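Local coordinates for protein phosphoribosylformylglycinamidine synthase, purS subunit (Thermotoga maritima, PDB 1VQ3) that forms the small PurS-type subunit of a multi-subunit synthase, an alpha-beta protein whose sheet runs on into a second copy of the protein, at residues 20-26 with 52-57. Sequence-based numbering, arbitrary orientation.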
loop_
_atom_site.group_PDB
_atom_site.type_symbol
_atom_site.label_atom_id
_atom_site.label_comp_id
_atom_site.label_asym_id
_atom_site.label_seq_id
_atom_site.Cartn_x
_atom_site.Cartn_y
_atom_site.Cartn_z
ATOM N N ILE C 20 -12.655 -6.269 5.638
ATOM C CA ILE C 20 -12.873 -6.050 4.191
ATOM C C ILE C 20 -12.840 -4.537 3.970
ATOM O O ILE C 20 -13.672 -3.789 4.531
ATOM C CB ILE C 20 -14.196 -6.619 3.734
ATOM C CG1 ILE C 20 -14.439 -8.070 4.229
ATOM C CG2 ILE C 20 -14.334 -6.493 2.219
ATOM C CD1 ILE C 20 -15.881 -8.470 4.209
ATOM N N ASP C 21 -11.886 -4.098 3.159
ATOM C CA ASP C 21 -11.727 -2.700 2.740
ATOM C C ASP C 21 -12.317 -2.480 1.325
ATOM O O ASP C 21 -11.701 -2.824 0.312
ATOM C CB ASP C 21 -10.255 -2.349 2.779
ATOM C CG ASP C 21 -9.965 -0.852 2.664
ATOM O OD1 ASP C 21 -10.837 -0.040 2.337
ATOM O OD2 ASP C 21 -8.828 -0.413 2.882
ATOM N N VAL C 22 -13.497 -1.874 1.297
ATOM C CA VAL C 22 -14.289 -1.701 0.099
ATOM C C VAL C 22 -14.123 -0.256 -0.314
ATOM O O VAL C 22 -14.435 0.670 0.456
ATOM C CB VAL C 22 -15.809 -1.934 0.349
ATOM C CG1 VAL C 22 -16.560 -1.914 -0.975
ATOM C CG2 VAL C 22 -16.029 -3.256 1.076
ATOM N N GLN C 23 -13.619 -0.054 -1.518
ATOM C CA GLN C 23 -13.296 1.277 -1.984
ATOM C C GLN C 23 -13.926 1.470 -3.338
ATOM O O GLN C 23 -14.004 0.553 -4.102
ATOM C CB GLN C 23 -11.788 1.448 -2.135
ATOM C CG GLN C 23 -11.001 1.515 -0.847
ATOM C CD GLN C 23 -11.255 2.805 -0.017
ATOM O OE1 GLN C 23 -11.424 3.904 -0.545
ATOM N NE2 GLN C 23 -11.245 2.649 1.275
ATOM N N TYR C 24 -14.324 2.691 -3.631
ATOM C CA TYR C 24 -14.762 3.021 -4.967
ATOM C C TYR C 24 -13.596 2.891 -5.949
ATOM O O TYR C 24 -12.407 3.228 -5.637
ATOM C CB TYR C 24 -15.314 4.437 -4.989
ATOM C CG TYR C 24 -16.651 4.576 -4.314
ATOM C CD1 TYR C 24 -17.737 3.784 -4.691
ATOM C CD2 TYR C 24 -16.847 5.531 -3.356
ATOM C CE1 TYR C 24 -18.970 3.952 -4.109
ATOM C CE2 TYR C 24 -18.075 5.729 -2.772
ATOM C CZ TYR C 24 -19.133 4.937 -3.138
ATOM O OH TYR C 24 -20.342 5.131 -2.526
ATOM N N ARG C 25 -13.903 2.373 -7.131
ATOM C CA ARG C 25 -12.886 2.281 -8.142
ATOM C C ARG C 25 -12.447 3.703 -8.531
ATOM O O ARG C 25 -13.165 4.679 -8.326
ATOM C CB ARG C 25 -13.374 1.528 -9.372
ATOM C CG ARG C 25 -13.767 0.110 -9.136
ATOM C CD ARG C 25 -14.471 -0.494 -10.340
ATOM N NE ARG C 25 -14.892 -1.863 -10.075
ATOM C CZ ARG C 25 -14.073 -2.906 -10.067
ATOM N NH1 ARG C 25 -12.774 -2.751 -10.319
ATOM N NH2 ARG C 25 -14.547 -4.117 -9.799
ATOM N N SER C 26 -11.273 3.802 -9.129
ATOM C CA SER C 26 -10.641 5.090 -9.358
ATOM C C SER C 26 -11.430 5.950 -10.371
ATOM O O SER C 26 -11.356 7.177 -10.357
ATOM C CB SER C 26 -9.208 4.861 -9.827
ATOM O OG SER C 26 -9.233 4.077 -10.987
ATOM N N ARG C 52 -9.515 9.065 0.022
ATOM C CA ARG C 52 -10.678 8.341 -0.454
ATOM C C ARG C 52 -11.379 7.693 0.723
ATOM O O ARG C 52 -10.723 7.148 1.611
ATOM C CB ARG C 52 -10.283 7.273 -1.482
ATOM C CG ARG C 52 -9.637 7.836 -2.714
ATOM C CD ARG C 52 -10.621 8.373 -3.792
ATOM N NE ARG C 52 -11.346 7.294 -4.484
ATOM C CZ ARG C 52 -12.130 7.469 -5.548
ATOM N NH1 ARG C 52 -12.308 8.683 -6.050
ATOM N NH2 ARG C 52 -12.734 6.426 -6.112
ATOM N N LEU C 53 -12.696 7.844 0.743
ATOM C CA LEU C 53 -13.564 7.328 1.768
ATOM C C LEU C 53 -14.286 6.081 1.229
ATOM O O LEU C 53 -15.020 6.122 0.252
ATOM C CB LEU C 53 -14.569 8.400 2.181
ATOM C CG LEU C 53 -15.591 7.977 3.233
ATOM C CD1 LEU C 53 -14.993 7.668 4.597
ATOM C CD2 LEU C 53 -16.619 9.007 3.332
ATOM N N GLY C 54 -13.993 4.952 1.853
ATOM C CA GLY C 54 -14.673 3.702 1.603
ATOM C C GLY C 54 -15.225 3.150 2.905
ATOM O O GLY C 54 -15.405 3.886 3.911
ATOM N N LYS C 55 -15.494 1.851 2.853
ATOM C CA LYS C 55 -16.105 1.101 3.925
ATOM C C LYS C 55 -15.164 0.028 4.428
ATOM O O LYS C 55 -14.388 -0.562 3.688
ATOM C CB LYS C 55 -17.383 0.441 3.412
ATOM C CG LYS C 55 -18.419 1.419 2.942
ATOM C CD LYS C 55 -19.667 0.710 2.477
ATOM C CE LYS C 55 -19.704 0.541 0.991
ATOM N NZ LYS C 55 -21.061 0.119 0.530
ATOM N N SER C 56 -15.202 -0.158 5.731
ATOM C CA SER C 56 -14.418 -1.171 6.381
ATOM C C SER C 56 -15.400 -2.039 7.159
ATOM O O SER C 56 -16.027 -1.608 8.141
ATOM C CB SER C 56 -13.346 -0.560 7.289
ATOM O OG SER C 56 -12.750 -1.606 8.048
ATOM N N ILE C 57 -15.560 -3.257 6.667
ATOM C CA ILE C 57 -16.478 -4.191 7.226
ATOM C C ILE C 57 -15.616 -5.175 7.972
ATOM O O ILE C 57 -14.727 -5.806 7.388
ATOM C CB ILE C 57 -17.320 -4.849 6.127
ATOM C CG1 ILE C 57 -18.234 -3.811 5.455
ATOM C CG2 ILE C 57 -18.170 -5.954 6.765
ATOM C CD1 ILE C 57 -18.675 -4.219 4.037
HETATM O O HOH W 1 -13.614 4.983 -1.792
#
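Arg52 has the largest share of surface buried here; two bends, at chi2 and chi3 (-82° and -72°), turn its chain back and lay the guanidinium at the end of strand 20-24. There Arg52 NH2 gives a weak hydrogen bond to Tyr24 O (3.2 Å), which lies at the guanidinium edge. Arg25 O is near the same edge, 2.9 Å from Arg52 NH2, and Val28 O accepts a hydrogen bond from that nitrogen; carbonyls from the strand end and the loop that follows thus lie round one arginine. Next to it the ladder opens: a water takes the Tyr24 N-H and donates to Leu53 O and to Gln23 OE1, replacing direct backbone pairing.

Beyond the water the strands pair regularly and antiparallel. Ile20 with Ile57 and Val22 with Lys55 are hydrogen-bonded pairs, the straightest of the four ladder bonds running from Val22 N to Lys55 O (2.9 Å, 170°). On their shared face Val22 CG2 meets Ile57 CD1 at 4.1 Å, and Ile20 CD1 approaches Ile57 CG2 at 4.3 Å; helix 66-81 packs against both isoleucines. Across the sheet, Gln23 bends over Gly54, Gln23 NE2 reaching Gly54 CA at 3.6 Å. Gln23 NE2 also bonds almost linearly to Asp21 OD1 (2.9 Å), on its syn lone pair and in the amide plane, which with Ser56 O of the second subunit helps fix the amide's rotation. Asp21 also binds Arg92, Ser56 and His58 of the second subunit, whose strand extends the sheet beyond 52-57. Apolar contacts thus line the helix-covered face, while polar side chains on the other face and bond the second subunit, and arginine and water bridge the divergent end.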